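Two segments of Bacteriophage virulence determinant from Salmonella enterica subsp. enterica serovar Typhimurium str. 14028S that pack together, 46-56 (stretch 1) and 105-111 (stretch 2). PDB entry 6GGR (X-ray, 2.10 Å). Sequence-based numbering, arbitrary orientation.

Stretch 1 46-56: AEYLISGPGGM
Stretch 2, residues 105-111: QRWLLGA

The parallel pairing of these two segments is carried through a corner in stretch 1: the chain turns at Gly52, yet backbone hydrogen bonds to stretch 2 continue on both sides of it. Gly52 is almost fully extended (phi/psi -169/-177), and an ideal CB there would lie 2.9 Å from Pro53 CD, a clash within its own chain.

Stretch 1 enters as the end of a helix, residues 46-49, whose last turn is marked by Ile50 N donating to Ala46 O at 2.8 Å. Ile50 is the first residue to leave helical angles (-115/131), and it pairs in parallel with Trp107 (-105/150), CA to CA 4.9 Å. Two bonds bracket Ile50: Trp107 N to Leu49 O, 2.9 Å and 162° at the hydrogen, and Ser51 N to Trp107 O, 3.0 Å and 167°. This is the parallel pattern, in which one residue offers both N and O to the neighbours of its partner. Ile50 CA also approaches Trp107 O at 3.4 Å, a CA-H...O contact.

Beyond the corner, Pro53 (-68/154) pairs with Leu109 (-94/106), again at 4.9 Å between CA atoms. Leu109 N donates to Gly52 O (3.0 Å, 166°), and Gly54 N donates to Leu109 O at 3.3 Å with a more bent angle of 150°. Gly54 O lies 3.3 Å from Gly110 N, but the angle is too poor for a hydrogen bond.

Ile50 and Trp107 direct their side chains to the same face of the sheet. Ile50 (chi1 m, chi2 m) places CG2 3.7 Å from Leu109 CB, the latter side chain being t, p. Trp107 takes chi1 m with chi2 71°; its CD1 meets Leu49 CD1 at 4.1 Å, because the Leu49 side chain (t, p) starts away from stretch 2 but its end comes nearer.

Leu108 (m, t; phi/psi -81/136) points to the other face. Its CD2 is 3.2 Å from Pro53 O, and an ideal CB on Gly54 (165/127) would fall 2.5 Å from Leu108 CD1, so the bare glycine leaves that methyl its space.

Arg106 (-79/172) has the largest covered area, 97 Å². With chi1 at -19° and chi3 at -132°, both between wells, and chi2 m, it runs back along the helix end: Arg106 CD is 3.2 Å from Tyr48 O, and one guanidinium face lies against Tyr48 CA. Arg106 NE is 3.2 Å from Glu47 O, but the poor angle excludes a hydrogen bond.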

ATOM      1  N   ALA B  46      -1.084 -24.664  -2.691  1.00 60.03           N
ATOM      2  CA  ALA B  46      -1.066 -23.907  -1.443  1.00 56.80           C
ATOM      3  C   ALA B  46       0.045 -24.399  -0.521  1.00 56.64           C
ATOM      4  O   ALA B  46       0.821 -23.599   0.017  1.00 56.92           O
ATOM      5  CB  ALA B  46      -2.425 -24.010  -0.752  1.00 49.04           C
ATOM      6  N   GLU B  47       0.127 -25.717  -0.318  1.00 53.77           N
ATOM      7  CA  GLU B  47       1.204 -26.280   0.493  1.00 62.03           C
ATOM      8  C   GLU B  47       2.567 -25.955  -0.102  1.00 63.53           C
ATOM      9  O   GLU B  47       3.540 -25.744   0.632  1.00 73.14           O
ATOM     10  CB  GLU B  47       1.027 -27.793   0.626  1.00 67.03           C
ATOM     11  CG  GLU B  47       0.138 -28.221   1.787  1.00 79.65           C
ATOM     12  CD  GLU B  47      -0.205 -29.698   1.754  1.00 99.23           C
ATOM     13  OE1 GLU B  47       0.599 -30.489   1.217  1.00108.31           O
ATOM     14  OE2 GLU B  47      -1.287 -30.068   2.261  1.00106.30           O
ATOM     15  N   TYR B  48       2.660 -25.913  -1.432  1.00 60.81           N
ATOM     16  CA  TYR B  48       3.932 -25.602  -2.072  1.00 63.27           C
ATOM     17  C   TYR B  48       4.338 -24.152  -1.845  1.00 66.21           C
ATOM     18  O   TYR B  48       5.534 -23.847  -1.785  1.00 60.86           O
ATOM     19  CB  TYR B  48       3.856 -25.890  -3.575  1.00 56.72           C
ATOM     20  CG  TYR B  48       3.567 -27.337  -3.944  1.00 57.89           C
ATOM     21  CD1 TYR B  48       3.627 -28.351  -2.994  1.00 58.99           C
ATOM     22  CD2 TYR B  48       3.241 -27.686  -5.249  1.00 59.93           C
ATOM     23  CE1 TYR B  48       3.365 -29.664  -3.333  1.00 65.28           C
ATOM     24  CE2 TYR B  48       2.978 -28.999  -5.596  1.00 58.34           C
ATOM     25  CZ  TYR B  48       3.042 -29.983  -4.633  1.00 65.42           C
ATOM     26  OH  TYR B  48       2.782 -31.293  -4.966  1.00 73.52           O
ATOM     27  N   LEU B  49       3.369 -23.247  -1.717  1.00 51.72           N
ATOM     28  CA  LEU B  49       3.670 -21.827  -1.570  1.00 53.56           C
ATOM     29  C   LEU B  49       3.757 -21.397  -0.109  1.00 55.38           C
ATOM     30  O   LEU B  49       4.592 -20.551   0.231  1.00 57.37           O
ATOM     31  CB  LEU B  49       2.610 -20.989  -2.290  1.00 47.23           C
ATOM     32  CG  LEU B  49       2.821 -19.472  -2.324  1.00 45.61           C
ATOM     33  CD1 LEU B  49       3.880 -19.087  -3.345  1.00 45.08           C
ATOM     34  CD2 LEU B  49       1.514 -18.750  -2.609  1.00 42.81           C
ATOM     35  N   ILE B  50       2.925 -21.965   0.762  1.00 63.34           N
ATOM     36  CA  ILE B  50       2.763 -21.492   2.135  1.00 68.22           C
ATOM     37  C   ILE B  50       3.259 -22.560   3.100  1.00 59.74           C
ATOM     38  O   ILE B  50       2.874 -23.731   2.995  1.00 60.35           O
ATOM     39  CB  ILE B  50       1.295 -21.136   2.430  1.00 61.16           C
ATOM     40  CG1 ILE B  50       0.757 -20.147   1.387  1.00 57.05           C
ATOM     41  CG2 ILE B  50       1.147 -20.575   3.837  1.00 55.51           C
ATOM     42  CD1 ILE B  50       1.588 -18.886   1.219  1.00 53.54           C
ATOM     43  N   SER B  51       4.097 -22.149   4.053  1.00 63.56           N
ATOM     44  CA  SER B  51       4.542 -23.038   5.122  1.00 72.54           C
ATOM     45  C   SER B  51       3.643 -22.933   6.348  1.00 75.85           C
ATOM     46  O   SER B  51       3.180 -23.951   6.872  1.00 75.13           O
ATOM     47  CB  SER B  51       5.985 -22.719   5.519  1.00 69.03           C
ATOM     48  OG  SER B  51       6.072 -21.453   6.147  1.00 72.89           O
ATOM     49  N   GLY B  52       3.403 -21.714   6.820  1.00 72.24           N
ATOM     50  CA  GLY B  52       2.535 -21.488   7.947  1.00 76.45           C
ATOM     51  C   GLY B  52       2.205 -20.021   8.116  1.00 70.73           C
ATOM     52  O   GLY B  52       2.612 -19.172   7.316  1.00 63.30           O
ATOM     53  N   PRO B  53       1.449 -19.695   9.163  1.00 67.16           N
ATOM     54  CA  PRO B  53       1.140 -18.286   9.434  1.00 65.01           C
ATOM     55  C   PRO B  53       2.380 -17.515   9.852  1.00 69.19           C
ATOM     56  O   PRO B  53       3.334 -18.072  10.402  1.00 71.95           O
ATOM     57  CB  PRO B  53       0.117 -18.347  10.576  1.00 66.39           C
ATOM     58  CG  PRO B  53      -0.256 -19.786  10.744  1.00 73.91           C
ATOM     59  CD  PRO B  53       0.820 -20.611  10.128  1.00 69.31           C
ATOM     60  N   GLY B  54       2.351 -16.209   9.592  1.00 71.80           N
ATOM     61  CA  GLY B  54       3.453 -15.334   9.948  1.00 73.10           C
ATOM     62  C   GLY B  54       3.368 -13.989   9.257  1.00 72.83           C
ATOM     63  O   GLY B  54       3.250 -13.924   8.028  1.00 69.35           O
ATOM     64  N   GLY B  55       3.438 -12.906  10.032  1.00 70.28           N
ATOM     65  CA  GLY B  55       3.202 -11.577   9.518  1.00 66.38           C
ATOM     66  C   GLY B  55       4.478 -10.832   9.163  1.00 65.58           C
ATOM     67  O   GLY B  55       5.592 -11.267   9.439  1.00 73.81           O
ATOM     68  N   MET B  56       4.281  -9.673   8.529  1.00 59.84           N
ATOM     69  CA  MET B  56       5.400  -8.796   8.203  1.00 65.43           C
ATOM     70  C   MET B  56       6.242  -8.481   9.431  1.00 70.08           C
ATOM     71  O   MET B  56       7.465  -8.327   9.326  1.00 67.38           O
ATOM     72  CB  MET B  56       4.877  -7.500   7.589  1.00 58.08           C
ATOM     73  CG  MET B  56       4.216  -7.678   6.245  1.00 61.98           C
ATOM     74  SD  MET B  56       5.427  -8.011   4.961  1.00 67.45           S
ATOM     75  CE  MET B  56       4.356  -8.364   3.568  1.00 67.79           C
ATOM     76  N   GLN B 105      11.864 -23.555   2.092  1.00 85.23           N
ATOM     77  CA  GLN B 105      11.948 -22.336   1.279  1.00 77.87           C
ATOM     78  C   GLN B 105      10.535 -21.652   1.009  1.00 72.44           C
ATOM     79  O   GLN B 105      10.463 -20.813   0.140  1.00 63.15           O
ATOM     80  CB  GLN B 105      12.791 -22.512  -0.019  1.00 69.36           C
ATOM     81  CG  GLN B 105      14.298 -22.710   0.181  1.00 73.23           C
ATOM     82  CD  GLN B 105      15.149 -22.491  -1.143  1.00 78.39           C
ATOM     83  OE1 GLN B 105      15.534 -21.377  -1.465  1.00 80.49           O
ATOM     84  NE2 GLN B 105      15.368 -23.546  -1.922  1.00 84.89           N
ATOM     85  N   ARG B 106       9.508 -22.097   1.710  1.00 74.94           N
ATOM     86  CA  ARG B 106       8.117 -21.616   1.525  1.00 73.49           C
ATOM     87  C   ARG B 106       7.848 -20.235   2.208  1.00 70.91           C
ATOM     88  O   ARG B 106       8.703 -19.733   2.923  1.00 61.81           O
ATOM     89  CB  ARG B 106       7.035 -22.646   1.880  1.00 30.00           C
ATOM     90  CG  ARG B 106       7.496 -24.081   1.911  1.00 30.00           C
ATOM     91  CD  ARG B 106       7.400 -24.789   0.572  1.00 30.00           C
ATOM     92  NE  ARG B 106       6.748 -26.089   0.696  1.00 30.00           N
ATOM     93  CZ  ARG B 106       6.841 -27.075  -0.177  1.00 30.00           C
ATOM     94  NH1 ARG B 106       7.552 -26.962  -1.274  1.00 30.00           N
ATOM     95  NH2 ARG B 106       6.184 -28.175   0.048  1.00 30.00           N
ATOM     96  N   TRP B 107       6.680 -19.639   1.962  1.00 58.34           N
ATOM     97  CA  TRP B 107       6.388 -18.253   2.425  1.00 55.80           C
ATOM     98  C   TRP B 107       5.469 -18.291   3.607  1.00 64.96           C
ATOM     99  O   TRP B 107       4.706 -19.208   3.769  1.00 57.44           O
ATOM    100  CB  TRP B 107       5.756 -17.369   1.298  1.00 52.77           C
ATOM    101  CG  TRP B 107       6.632 -17.151   0.119  1.00 61.17           C
ATOM    102  CD1 TRP B 107       6.975 -18.053  -0.797  1.00 60.59           C
ATOM    103  CD2 TRP B 107       7.243 -15.931  -0.279  1.00 62.84           C
ATOM    104  NE1 TRP B 107       7.774 -17.499  -1.726  1.00 60.79           N
ATOM    105  CE2 TRP B 107       7.955 -16.186  -1.430  1.00 60.49           C
ATOM    106  CE3 TRP B 107       7.251 -14.644   0.248  1.00 60.59           C
ATOM    107  CZ2 TRP B 107       8.668 -15.223  -2.068  1.00 53.45           C
ATOM    108  CZ3 TRP B 107       7.957 -13.703  -0.374  1.00 52.51           C
ATOM    109  CH2 TRP B 107       8.659 -13.979  -1.516  1.00 59.47           C
ATOM    110  N   LEU B 108       5.618 -17.291   4.466  1.00 63.96           N
ATOM    111  CA  LEU B 108       4.663 -17.100   5.551  1.00 61.85           C
ATOM    112  C   LEU B 108       3.433 -16.371   5.032  1.00 55.17           C
ATOM    113  O   LEU B 108       3.543 -15.396   4.282  1.00 56.09           O
ATOM    114  CB  LEU B 108       5.299 -16.300   6.687  1.00 63.48           C
ATOM    115  CG  LEU B 108       6.380 -16.994   7.520  1.00 61.30           C
ATOM    116  CD1 LEU B 108       7.036 -16.013   8.484  1.00 77.25           C
ATOM    117  CD2 LEU B 108       5.792 -18.173   8.280  1.00 61.79           C
ATOM    118  N   LEU B 109       2.256 -16.850   5.423  1.00 51.10           N
ATOM    119  CA  LEU B 109       1.002 -16.205   5.041  1.00 52.46           C
ATOM    120  C   LEU B 109       0.603 -15.236   6.149  1.00 56.41           C
ATOM    121  O   LEU B 109       0.165 -15.652   7.224  1.00 61.02           O
ATOM    122  CB  LEU B 109      -0.082 -17.247   4.786  1.00 54.57           C
ATOM    123  CG  LEU B 109      -1.466 -16.679   4.462  1.00 52.67           C
ATOM    124  CD1 LEU B 109      -1.414 -15.792   3.227  1.00 53.73           C
ATOM    125  CD2 LEU B 109      -2.484 -17.792   4.275  1.00 56.76           C
ATOM    126  N   GLY B 110       0.766 -13.938   5.892  1.00 54.11           N
ATOM    127  CA  GLY B 110       0.318 -12.923   6.826  1.00 60.05           C
ATOM    128  C   GLY B 110      -1.165 -12.642   6.683  1.00 63.00           C
ATOM    129  O   GLY B 110      -1.562 -11.551   6.261  1.00 64.96           O
ATOM    130  N   ALA B 111      -1.991 -13.626   7.031  1.00 63.77           N
ATOM    131  CA  ALA B 111      -3.425 -13.526   6.795  1.00 57.16           C
ATOM    132  C   ALA B 111      -4.031 -12.375   7.590  1.00 53.43           C
ATOM    133  O   ALA B 111      -3.680 -12.142   8.750  1.00 56.03           O
ATOM    134  CB  ALA B 111      -4.117 -14.837   7.170  1.00 47.99           C
TER